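Local coordinates for protein ribulose bisphosphate carboxylase (Hyperthermus butylicus DSM 5456, PDB 6HUN) that probably catalyses the carboxylation of ribulose 1,5-bisphosphate to two molecules of 3-phosphoglycerate, as a homodimeric archaeal form III Rubisco, at residues A[266-271]-A[290-295]. Residues are numbered along the deposited sequence; the frame is centred on the assembly and turned at random.
Sequences IMIDFL and LAIHGH
Strands 265-269 and 291-295, neighbours in the Rubisco catalytic barrel, pair in parallel register from Ile266 beside Ile292 to Asp269 beside His295. Ile266 and Ile268 each bond to the residues before and after their partners, Ile292 and Gly294, as in a parallel sheet: Ile266 N to Ala291 O, His293 N to Ile266 O (2.8 Å), Ile268 N to His293 O and His295 N to Ile268 O. Past the strand, Phe270 N gives a longer, more bent bond to His295 O (3.2 Å, 141° at the hydrogen), and a water joins the same oxygen to Leu271 N.

Branched aliphatic chains suit the face turned to helices 248-260 and 275-288. Ile266 and Ile292 lie side by side, CG1 to CG1 at 4.0 Å, and Ile292 CG2 meets Ile268 CG2 at 3.8 Å. Gly294 follows on this face, where the edge of the Phe270 ring comes to its carbonyl carbon; chi1 of 59°, with CG between the backbone N and carbonyl carbon, swings the ring there. Glycine suits the place, since a CB on Gly294 would fall a tight 3.1 Å from Phe270 CD2. An alanine in place of Phe270 would probably open a gap beside Gly294 and Leu278 and deprive Trp275 of its ring partner.

On the opposite face, unbranched Met267 reaches along the strand, its CE 3.7 Å from His295 CD2, while its SD stands 4.9 Å from the centroid of the His293 ring, at an oblique angle. Asp269 OD1 approaches His295 CB (3.4 Å) and has a weak hydrogen bond with Asn243 ND2; His295 ND1 takes one from Ala297 N. His293 ND1 hydrogen-bonds His326 ND1, near Lys203 and a bound calcium ion; His295 is predicted to be one of the active-site proton acceptors. Helix 275-288 links the strands in a beta-alpha-beta unit of the TIM barrel, with the active site at the C-terminal ends of the strands.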
loop_
_atom_site.group_PDB
_atom_site.type_symbol
_atom_site.label_atom_id
_atom_site.label_comp_id
_atom_site.label_asym_id
_atom_site.label_seq_id
_atom_site.Cartn_x
_atom_site.Cartn_y
_atom_site.Cartn_z
ATOM N N ILE A 266 -10.006 17.401 5.579
ATOM C CA ILE A 266 -8.868 17.065 4.728
ATOM C C ILE A 266 -9.196 15.747 4.055
ATOM O O ILE A 266 -9.965 14.943 4.594
ATOM C CB ILE A 266 -7.516 16.980 5.518
ATOM C CG1 ILE A 266 -7.671 15.989 6.683
ATOM C CG2 ILE A 266 -7.171 18.419 5.999
ATOM C CD1 ILE A 266 -6.332 15.621 7.505
ATOM N N MET A 267 -8.637 15.531 2.866
ATOM C CA MET A 267 -8.702 14.255 2.185
ATOM C C MET A 267 -7.306 13.678 2.068
ATOM O O MET A 267 -6.355 14.414 1.781
ATOM C CB MET A 267 -9.324 14.433 0.782
ATOM C CG MET A 267 -9.270 13.198 -0.093
ATOM S SD MET A 267 -10.193 13.784 -1.573
ATOM C CE MET A 267 -9.340 12.961 -2.890
ATOM N N ILE A 268 -7.211 12.352 2.214
ATOM C CA ILE A 268 -5.929 11.651 2.076
ATOM C C ILE A 268 -6.147 10.346 1.314
ATOM O O ILE A 268 -7.157 9.643 1.506
ATOM C CB ILE A 268 -5.255 11.401 3.416
ATOM C CG1 ILE A 268 -3.878 10.745 3.156
ATOM C CG2 ILE A 268 -6.086 10.456 4.310
ATOM C CD1 ILE A 268 -3.001 10.859 4.338
ATOM N N ASP A 269 -5.263 10.108 0.357
ATOM C CA ASP A 269 -5.273 8.843 -0.401
ATOM C C ASP A 269 -4.561 7.866 0.499
ATOM O O ASP A 269 -3.344 7.783 0.508
ATOM C CB ASP A 269 -4.567 9.012 -1.730
ATOM C CG ASP A 269 -5.163 10.089 -2.633
ATOM O OD1 ASP A 269 -6.215 10.729 -2.371
ATOM O OD2 ASP A 269 -4.562 10.292 -3.703
ATOM N N PHE A 270 -5.310 7.106 1.314
ATOM C CA PHE A 270 -4.598 6.436 2.399
ATOM C C PHE A 270 -3.831 5.191 1.940
ATOM O O PHE A 270 -3.058 4.655 2.729
ATOM C CB PHE A 270 -5.582 6.084 3.532
ATOM C CG PHE A 270 -6.738 5.162 3.118
ATOM C CD1 PHE A 270 -6.637 3.778 3.272
ATOM C CD2 PHE A 270 -7.945 5.698 2.662
ATOM C CE1 PHE A 270 -7.700 2.960 2.941
ATOM C CE2 PHE A 270 -9.036 4.890 2.277
ATOM C CZ PHE A 270 -8.929 3.540 2.452
ATOM N N LEU A 271 -4.102 4.672 0.742
ATOM C CA LEU A 271 -3.309 3.520 0.273
ATOM C C LEU A 271 -2.094 3.972 -0.502
ATOM O O LEU A 271 -1.058 3.279 -0.446
ATOM C CB LEU A 271 -4.171 2.567 -0.597
ATOM C CG LEU A 271 -5.277 1.960 0.309
ATOM C CD1 LEU A 271 -6.219 1.216 -0.679
ATOM C CD2 LEU A 271 -4.751 1.098 1.438
ATOM N N LEU A 290 -10.435 18.397 12.903
ATOM C CA LEU A 290 -10.809 18.190 11.511
ATOM C C LEU A 290 -11.456 16.810 11.329
ATOM O O LEU A 290 -11.295 15.904 12.151
ATOM C CB LEU A 290 -9.563 18.293 10.554
ATOM C CG LEU A 290 -8.675 19.559 10.627
ATOM C CD1 LEU A 290 -7.404 19.475 9.806
ATOM C CD2 LEU A 290 -9.536 20.802 10.264
ATOM N N ALA A 291 -12.211 16.658 10.245
ATOM C CA ALA A 291 -12.667 15.368 9.748
ATOM C C ALA A 291 -11.785 14.966 8.565
ATOM O O ALA A 291 -11.225 15.820 7.863
ATOM C CB ALA A 291 -14.155 15.449 9.306
ATOM N N ILE A 292 -11.722 13.644 8.282
ATOM C CA ILE A 292 -10.871 13.088 7.240
ATOM C C ILE A 292 -11.701 12.316 6.241
ATOM O O ILE A 292 -12.389 11.361 6.625
ATOM C CB ILE A 292 -9.821 12.117 7.795
ATOM C CG1 ILE A 292 -8.938 12.868 8.837
ATOM C CG2 ILE A 292 -9.015 11.409 6.585
ATOM C CD1 ILE A 292 -7.934 11.956 9.441
ATOM N N HIS A 293 -11.555 12.667 4.971
ATOM C CA HIS A 293 -12.106 11.878 3.886
ATOM C C HIS A 293 -11.008 10.924 3.404
ATOM O O HIS A 293 -9.984 11.372 2.879
ATOM C CB HIS A 293 -12.557 12.789 2.757
ATOM C CG HIS A 293 -13.238 12.063 1.635
ATOM N ND1 HIS A 293 -14.589 12.187 1.388
ATOM C CD2 HIS A 293 -12.758 11.213 0.699
ATOM C CE1 HIS A 293 -14.902 11.464 0.325
ATOM N NE2 HIS A 293 -13.816 10.835 -0.094
ATOM N N GLY A 294 -11.220 9.615 3.551
ATOM C CA GLY A 294 -10.231 8.674 3.026
ATOM C C GLY A 294 -10.505 8.228 1.594
ATOM O O GLY A 294 -11.604 7.714 1.287
ATOM N N HIS A 295 -9.575 8.491 0.667
ATOM C CA HIS A 295 -9.770 8.101 -0.720
ATOM C C HIS A 295 -9.060 6.762 -0.891
ATOM O O HIS A 295 -7.914 6.633 -0.517
ATOM C CB HIS A 295 -9.174 9.145 -1.667
ATOM C CG HIS A 295 -9.602 8.951 -3.074
ATOM N ND1 HIS A 295 -9.124 7.905 -3.844
ATOM C CD2 HIS A 295 -10.579 9.557 -3.811
ATOM C CE1 HIS A 295 -9.731 7.928 -5.026
ATOM N NE2 HIS A 295 -10.609 8.927 -5.037
HETATM O O HOH W 1 -5.446 5.848 -1.551
#